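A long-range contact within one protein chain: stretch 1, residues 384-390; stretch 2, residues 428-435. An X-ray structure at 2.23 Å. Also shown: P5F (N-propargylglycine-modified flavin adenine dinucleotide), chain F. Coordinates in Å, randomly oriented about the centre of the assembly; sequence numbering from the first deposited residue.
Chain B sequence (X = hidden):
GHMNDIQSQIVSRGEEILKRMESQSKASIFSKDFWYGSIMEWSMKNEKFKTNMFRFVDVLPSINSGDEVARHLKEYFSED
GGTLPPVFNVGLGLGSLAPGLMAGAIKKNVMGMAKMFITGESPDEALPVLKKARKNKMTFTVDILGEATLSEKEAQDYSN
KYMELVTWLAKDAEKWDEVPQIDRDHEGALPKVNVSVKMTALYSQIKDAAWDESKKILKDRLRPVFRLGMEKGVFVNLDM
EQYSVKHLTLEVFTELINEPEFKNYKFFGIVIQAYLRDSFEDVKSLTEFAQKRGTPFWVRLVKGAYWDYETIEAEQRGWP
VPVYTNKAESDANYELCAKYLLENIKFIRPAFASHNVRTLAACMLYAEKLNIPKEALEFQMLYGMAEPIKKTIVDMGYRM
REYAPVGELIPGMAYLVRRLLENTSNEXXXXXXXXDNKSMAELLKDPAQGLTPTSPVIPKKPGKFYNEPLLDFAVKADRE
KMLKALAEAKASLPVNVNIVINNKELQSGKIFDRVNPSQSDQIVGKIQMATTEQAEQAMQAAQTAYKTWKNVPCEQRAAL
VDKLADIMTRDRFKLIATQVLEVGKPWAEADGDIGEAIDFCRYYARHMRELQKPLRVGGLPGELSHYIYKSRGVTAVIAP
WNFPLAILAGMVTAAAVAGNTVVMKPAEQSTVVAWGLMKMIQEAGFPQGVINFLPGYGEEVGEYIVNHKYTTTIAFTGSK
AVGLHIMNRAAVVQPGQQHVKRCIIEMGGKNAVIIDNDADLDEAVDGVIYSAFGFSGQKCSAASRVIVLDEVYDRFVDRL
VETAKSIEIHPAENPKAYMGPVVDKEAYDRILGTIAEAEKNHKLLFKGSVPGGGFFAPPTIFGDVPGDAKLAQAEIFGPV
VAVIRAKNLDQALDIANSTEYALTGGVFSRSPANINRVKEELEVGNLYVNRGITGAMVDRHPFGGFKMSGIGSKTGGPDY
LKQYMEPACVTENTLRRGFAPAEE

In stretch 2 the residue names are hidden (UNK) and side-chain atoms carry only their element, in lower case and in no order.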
ATOM      1  N   GLY B 384      49.860   5.528 -24.346  1.00 30.51           N
ATOM      2  CA  GLY B 384      49.394   6.818 -23.872  1.00 30.96           C
ATOM      3  C   GLY B 384      49.207   6.952 -22.370  1.00 37.76           C
ATOM      4  O   GLY B 384      48.935   8.062 -21.898  1.00 35.93           O
ATOM      5  N   MET B 385      49.348   5.873 -21.604  1.00 33.85           N
ATOM      6  CA  MET B 385      49.155   5.877 -20.159  1.00 34.59           C
ATOM      7  C   MET B 385      50.504   5.902 -19.460  1.00 38.02           C
ATOM      8  O   MET B 385      51.464   5.283 -19.926  1.00 36.66           O
ATOM      9  CB  MET B 385      48.377   4.641 -19.689  1.00 30.78           C
ATOM     10  CG  MET B 385      46.893   4.719 -19.872  1.00 42.14           C
ATOM     11  SD  MET B 385      46.217   6.095 -18.938  1.00 45.36           S
ATOM     12  CE  MET B 385      46.567   5.522 -17.306  1.00 37.57           C
ATOM     13  N   ALA B 386      50.576   6.631 -18.345  1.00 41.23           N
ATOM     14  CA  ALA B 386      51.704   6.524 -17.415  1.00 39.93           C
ATOM     15  C   ALA B 386      53.035   6.820 -18.094  1.00 36.59           C
ATOM     16  O   ALA B 386      54.044   6.159 -17.834  1.00 40.08           O
ATOM     17  CB  ALA B 386      51.745   5.143 -16.752  1.00 39.61           C
ATOM     18  N   GLU B 387      53.044   7.827 -18.965  1.00 43.34           N
ATOM     19  CA  GLU B 387      54.269   8.237 -19.657  1.00 43.99           C
ATOM     20  C   GLU B 387      55.473   8.434 -18.738  1.00 40.75           C
ATOM     21  O   GLU B 387      56.566   7.947 -19.079  1.00 42.86           O
ATOM     22  CB  GLU B 387      53.982   9.515 -20.459  1.00 52.10           C
ATOM     23  CG  GLU B 387      53.288   9.237 -21.776  1.00 59.40           C
ATOM     24  CD  GLU B 387      53.968   8.125 -22.546  1.00 64.47           C
ATOM     25  OE1 GLU B 387      55.192   8.258 -22.785  1.00 68.80           O
ATOM     26  OE2 GLU B 387      53.292   7.118 -22.885  1.00 61.33           O
ATOM     27  N   PRO B 388      55.371   9.128 -17.598  1.00 36.93           N
ATOM     28  CA  PRO B 388      56.577   9.289 -16.769  1.00 40.26           C
ATOM     29  C   PRO B 388      57.076   7.977 -16.194  1.00 39.34           C
ATOM     30  O   PRO B 388      58.292   7.772 -16.085  1.00 47.88           O
ATOM     31  CB  PRO B 388      56.120  10.249 -15.658  1.00 42.51           C
ATOM     32  CG  PRO B 388      54.845  10.830 -16.129  1.00 45.80           C
ATOM     33  CD  PRO B 388      54.208   9.790 -16.987  1.00 39.34           C
ATOM     34  N   ILE B 389      56.160   7.078 -15.830  1.00 39.10           N
ATOM     35  CA  ILE B 389      56.552   5.781 -15.281  1.00 38.51           C
ATOM     36  C   ILE B 389      57.132   4.886 -16.367  1.00 36.80           C
ATOM     37  O   ILE B 389      58.182   4.260 -16.181  1.00 34.01           O
ATOM     38  CB  ILE B 389      55.350   5.125 -14.588  1.00 30.35           C
ATOM     39  CG1 ILE B 389      54.656   6.176 -13.719  1.00 41.84           C
ATOM     40  CG2 ILE B 389      55.821   3.953 -13.775  1.00 27.69           C
ATOM     41  CD1 ILE B 389      53.446   5.687 -12.962  1.00 47.44           C
ATOM     42  N   LYS B 390      56.443   4.810 -17.514  1.00 40.05           N
ATOM     43  CA  LYS B 390      56.905   4.042 -18.671  1.00 38.90           C
ATOM     44  C   LYS B 390      58.348   4.374 -19.039  1.00 44.07           C
ATOM     45  O   LYS B 390      59.189   3.479 -19.210  1.00 43.22           O
ATOM     46  CB  LYS B 390      55.981   4.338 -19.857  1.00 42.77           C
ATOM     47  CG  LYS B 390      55.909   3.282 -20.950  1.00 39.70           C
ATOM     48  CD  LYS B 390      54.925   3.732 -22.037  1.00 36.68           C
ATOM     49  CE  LYS B 390      53.460   3.586 -21.591  1.00 37.91           C
ATOM     50  NZ  LYS B 390      52.461   4.147 -22.565  1.00 26.94           N
ATOM     51  N   UNK B 428      42.039   3.942  -8.087  1.00 25.12           N
ATOM     52  CA  UNK B 428      43.134   3.981  -9.048  1.00 29.17           C
ATOM     53  C   UNK B 428      44.442   4.419  -8.388  1.00 30.24           C
ATOM     54  O   UNK B 428      44.501   5.461  -7.732  1.00 32.93           O
ATOM     55  c   UNK B 428      42.785   4.920 -10.202  1.00 28.10           C
ATOM     56  o   UNK B 428      43.948   5.245 -10.941  1.00 30.94           O
ATOM     57  N   UNK B 429      45.501   3.625  -8.566  1.00 31.37           N
ATOM     58  CA  UNK B 429      46.793   4.010  -8.005  1.00 29.20           C
ATOM     59  C   UNK B 429      47.310   5.305  -8.626  1.00 35.90           C
ATOM     60  O   UNK B 429      47.846   6.173  -7.918  1.00 33.20           O
ATOM     61  c   UNK B 429      52.717   5.150  -8.060  1.00 37.05           C
ATOM     62  c   UNK B 429      47.816   2.888  -8.189  1.00 31.92           C
ATOM     63  c   UNK B 429      50.236   3.878  -7.861  1.00 32.78           C
ATOM     64  c   UNK B 429      51.171   3.872  -6.799  1.00 32.27           C
ATOM     65  c   UNK B 429      49.086   3.144  -7.417  1.00 33.47           C
ATOM     66  c   UNK B 429      52.419   4.501  -6.891  1.00 36.19           C
ATOM     67  n   UNK B 429      50.616   3.163  -5.767  1.00 28.54           N
ATOM     68  c   UNK B 429      49.366   2.731  -6.145  1.00 31.38           C
ATOM     69  c   UNK B 429      51.809   5.177  -9.132  1.00 39.44           C
ATOM     70  c   UNK B 429      50.564   4.545  -9.044  1.00 32.85           C
ATOM     71  N   UNK B 430      47.164   5.452  -9.949  1.00 32.21           N
ATOM     72  CA  UNK B 430      47.623   6.662 -10.628  1.00 30.86           C
ATOM     73  C   UNK B 430      46.864   7.889 -10.151  1.00 32.60           C
ATOM     74  O   UNK B 430      47.450   8.967  -9.994  1.00 34.69           O
ATOM     75  c   UNK B 430      49.866   6.265 -12.731  1.00 26.33           C
ATOM     76  c   UNK B 430      48.507   5.619 -12.790  1.00 30.60           C
ATOM     77  c   UNK B 430      47.470   6.515 -12.135  1.00 33.48           C
ATOM     78  c   UNK B 430      48.076   5.368 -14.211  1.00 33.70           C
ATOM     79  N   UNK B 431      45.552   7.761  -9.950  1.00 35.31           N
ATOM     80  CA  UNK B 431      44.807   8.885  -9.402  1.00 38.64           C
ATOM     81  C   UNK B 431      45.318   9.258  -8.013  1.00 36.31           C
ATOM     82  O   UNK B 431      45.502  10.443  -7.708  1.00 38.16           O
ATOM     83  n   UNK B 431      38.793  11.145  -6.190  1.00 59.83           N
ATOM     84  c   UNK B 431      42.563   9.644  -8.578  1.00 33.56           C
ATOM     85  c   UNK B 431      43.313   8.574  -9.343  1.00 29.40           C
ATOM     86  c   UNK B 431      41.120   9.301  -8.355  1.00 40.17           C
ATOM     87  n   UNK B 431      40.536  10.176  -7.343  1.00 52.33           N
ATOM     88  n   UNK B 431      38.354   9.666  -7.892  1.00 53.43           N
ATOM     89  c   UNK B 431      39.228  10.328  -7.143  1.00 57.88           C
ATOM     90  N   UNK B 432      45.585   8.260  -7.167  1.00 31.93           N
ATOM     91  CA  UNK B 432      46.073   8.565  -5.833  1.00 31.21           C
ATOM     92  C   UNK B 432      47.376   9.339  -5.851  1.00 37.75           C
ATOM     93  O   UNK B 432      47.589  10.238  -5.028  1.00 43.74           O
ATOM     94  N   UNK B 433      48.261   9.010  -6.801  1.00 35.97           N
ATOM     95  CA  UNK B 433      49.558   9.673  -6.929  1.00 34.82           C
ATOM     96  C   UNK B 433      49.443  11.068  -7.549  1.00 44.04           C
ATOM     97  O   UNK B 433      50.001  12.035  -7.021  1.00 49.13           O
ATOM     98  c   UNK B 433      52.710   9.927  -7.316  1.00 32.05           C
ATOM     99  c   UNK B 433      53.843  10.676  -7.993  1.00 31.68           C
ATOM    100  n   UNK B 433      54.668  11.393  -6.964  1.00 40.62           N
ATOM    101  c   UNK B 433      51.675   9.560  -8.337  1.00 32.77           C
ATOM    102  c   UNK B 433      50.508   8.798  -7.754  1.00 28.98           C
ATOM    103  N   UNK B 434      48.768  11.183  -8.694  1.00 44.79           N
ATOM    104  CA  UNK B 434      48.794  12.398  -9.502  1.00 48.72           C
ATOM    105  C   UNK B 434      47.595  13.303  -9.270  1.00 52.86           C
ATOM    106  O   UNK B 434      47.562  14.414  -9.809  1.00 59.98           O
ATOM    107  c   UNK B 434      48.885  12.032 -10.991  1.00 46.32           C
ATOM    108  c   UNK B 434      52.681  10.326 -12.061  1.00 36.04           C
ATOM    109  c   UNK B 434      50.339  10.079 -11.589  1.00 37.37           C
ATOM    110  c   UNK B 434      52.565  11.685 -11.835  1.00 44.69           C
ATOM    111  c   UNK B 434      51.575   9.524 -11.939  1.00 39.62           C
ATOM    112  c   UNK B 434      51.341  12.232 -11.486  1.00 47.71           C
ATOM    113  c   UNK B 434      50.208  11.438 -11.389  1.00 43.09           C
ATOM    114  N   UNK B 435      46.640  12.885  -8.478  1.00 45.99           N
ATOM    115  CA  UNK B 435      45.463  13.718  -8.289  1.00 46.73           C
ATOM    116  C   UNK B 435      45.113  13.901  -6.825  1.00 49.11           C
ATOM    117  O   UNK B 435      44.797  15.021  -6.415  1.00 50.15           O
ATOM    118  c   UNK B 435      44.254  13.138  -9.051  1.00 43.08           C
TER
HETATM  119  PA  P5F F1001      45.873  -0.182 -10.218  1.00 25.26           P
HETATM  120  O1A P5F F1001      47.063  -0.549  -9.269  1.00 30.61           O
HETATM  121  O2A P5F F1001      45.208   1.084 -10.000  1.00 23.04           O
HETATM  122  O5B P5F F1001      44.699  -1.122 -10.162  1.00 24.68           O
HETATM  123  C5B P5F F1001      43.385  -0.831 -10.622  1.00 16.78           C
HETATM  124  C4B P5F F1001      42.599  -2.148 -10.707  1.00 20.64           C
HETATM  125  O4B P5F F1001      42.233  -2.670  -9.452  1.00 25.39           O
HETATM  126  C3B P5F F1001      41.311  -2.120 -11.478  1.00 17.28           C
HETATM  127  O3B P5F F1001      41.505  -2.139 -12.840  1.00 18.70           O
HETATM  128  C2B P5F F1001      40.621  -3.330 -10.990  1.00 17.09           C
HETATM  129  O2B P5F F1001      41.114  -4.438 -11.662  1.00 18.70           O
HETATM  130  C1B P5F F1001      41.042  -3.398  -9.566  1.00 22.79           C
HETATM  131  N9A P5F F1001      40.093  -2.837  -8.638  1.00 19.76           N
HETATM  132  C8A P5F F1001      39.583  -1.546  -8.613  1.00 21.14           C
HETATM  133  N7A P5F F1001      38.749  -1.438  -7.572  1.00 23.15           N
HETATM  134  C5A P5F F1001      38.696  -2.645  -6.872  1.00 21.13           C
HETATM  135  C6A P5F F1001      38.005  -3.112  -5.756  1.00 30.15           C
HETATM  136  N6A P5F F1001      37.114  -2.250  -5.032  1.00 28.95           N
HETATM  137  N1A P5F F1001      38.163  -4.382  -5.336  1.00 25.32           N
HETATM  138  C2A P5F F1001      38.994  -5.229  -5.980  1.00 17.31           C
HETATM  139  N3A P5F F1001      39.661  -4.810  -7.093  1.00 20.52           N
HETATM  140  C4A P5F F1001      39.546  -3.558  -7.553  1.00 11.73           C
HETATM  141  N1  P5F F1001      42.268  -6.368 -18.295  1.00 32.81           N
HETATM  142  C2  P5F F1001      41.503  -7.574 -18.506  1.00 27.86           C
HETATM  143  O2  P5F F1001      40.521  -7.889 -17.594  1.00 28.25           O
HETATM  144  N3  P5F F1001      41.762  -8.428 -19.626  1.00 42.77           N
HETATM  145  C4  P5F F1001      42.769  -8.133 -20.579  1.00 45.20           C
HETATM  146  O4  P5F F1001      42.969  -9.012 -21.651  1.00 38.12           O
HETATM  147  C4X P5F F1001      43.571  -6.856 -20.364  1.00 42.68           C
HETATM  148  N5  P5F F1001      44.538  -6.382 -21.351  1.00 44.45           N
HETATM  149  C5X P5F F1001      45.545  -5.421 -20.859  1.00 44.35           C
HETATM  150  C6  P5F F1001      46.858  -5.294 -21.562  1.00 35.93           C
HETATM  151  C7  P5F F1001      47.859  -4.436 -21.042  1.00 36.35           C
HETATM  152  C7M P5F F1001      49.184  -4.319 -21.763  1.00 38.53           C
HETATM  153  C8  P5F F1001      47.624  -3.691 -19.847  1.00 37.04           C
HETATM  154  C8M P5F F1001      48.667  -2.773 -19.262  1.00 35.48           C
HETATM  155  C9  P5F F1001      46.385  -3.807 -19.174  1.00 44.42           C
HETATM  156  C9A P5F F1001      45.326  -4.704 -19.716  1.00 44.53           C
HETATM  157  N10 P5F F1001      44.052  -4.839 -19.005  1.00 42.88           N
HETATM  158  C10 P5F F1001      43.299  -6.036 -19.258  1.00 37.02           C
HETATM  159  C1' P5F F1001      43.628  -3.909 -17.930  1.00 45.64           C
HETATM  160  C2' P5F F1001      44.233  -4.266 -16.572  1.00 38.89           C
HETATM  161  O2' P5F F1001      43.676  -5.450 -16.143  1.00 37.21           O
HETATM  162  C3' P5F F1001      44.055  -3.202 -15.487  1.00 40.40           C
HETATM  163  O3' P5F F1001      42.707  -3.034 -15.256  1.00 41.32           O
HETATM  164  C4' P5F F1001      44.640  -1.837 -15.819  1.00 38.78           C
HETATM  165  O4' P5F F1001      45.711  -2.048 -16.673  1.00 37.99           O
HETATM  166  C5' P5F F1001      44.992  -0.955 -14.606  1.00 38.49           C
HETATM  167  O5' P5F F1001      45.567  -1.666 -13.528  1.00 40.31           O
HETATM  168  P   P5F F1001      46.809  -1.153 -12.619  1.00 31.20           P
HETATM  169  O1P P5F F1001      47.745  -2.241 -11.967  1.00 39.18           O
HETATM  170  O2P P5F F1001      47.464  -0.114 -13.604  1.00 31.65           O
HETATM  171  O3P P5F F1001      46.112  -0.004 -11.675  1.00 26.14           O
HETATM  172  C21 P5F F1001      42.747  -5.844 -23.182  1.00 57.11           C
HETATM  173  C22 P5F F1001      43.731  -6.175 -22.318  1.00 60.85           C
HETATM  174  C23 P5F F1001      41.757  -6.897 -23.710  1.00 57.60           C

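Position 428 carries one carbon and then one oxygen, and neither atom reaches stretch 1. The oxygen accepts a hydrogen bond from the backbone N of position 431 at 3.1 Å, with an almost straight N-H...acceptor angle of 170°, so it caps the helix that begins at the next residue. A short, unbranched hydroxyl side chain of this kind is serine, Ser428.

Position 429 has one carbon followed by fused five- and six-membered rings that together hold eight carbons and one nitrogen; a carbon of the six-membered ring lies 4.2 Å from Ile389 CD1, an oblique approach. This is an indole, so the residue is Trp429, and the carbon is CZ3. Its backbone N, in the first turn of the helix, donates to O2A of the modified flavin dinucleotide at 2.9 Å.

At position 430 four carbons fork at the second, and the CA-to-CB bond points toward stretch 1. One terminal carbon lies 3.4 Å from CE of Met385 and the other 3.6 Å from CD1 of Ile389. The fork beyond CB identifies leucine: in Leu430, CD1 faces the methionine methyl and CD2 the isoleucine.

Position 431 extends through three carbons and a nitrogen to a carbon bearing two more nitrogens, and this chain is out of reach of stretch 1. The guanidinium marks Arg431.

No side-chain atoms follow CA at position 432, so it is Gly432; its N donates to Ser428 O at 3.1 Å within the helix.

Position 433 has four carbons in a row ending in nitrogen, without a branch, and makes no contact with stretch 1. It is Lys433.

At position 434 one carbon leads to a six-carbon ring with no heteroatom; Ile389 CD1 lies at the ring's edge, 4.4 Å from one ring carbon. The residue is Phe434, and that carbon is CE2.

Position 435 has a single side-chain carbon, far from stretch 1, and is Ala435. Its N still donates to Arg431 O at 2.8 Å.

The contact is small and apolar, burying 210 Å² with no hydrogen bond between the stretches. Ile389 CD1 touches Trp429, Leu430 and Phe434, while Leu430 also packs against Met385, whose side chain bends so that its end comes nearer. Leu430 and Phe434, one helical turn apart, are linked by a backbone bond from Phe434 N to Leu430 O of 2.9 Å, which helps present both side chains to stretch 1. There, Lys390 NZ forms a salt bridge with Glu387 OE2 at 3.1 Å, apart from the apolar contact.

Stretch 2 (428-435) SWLRGKFA
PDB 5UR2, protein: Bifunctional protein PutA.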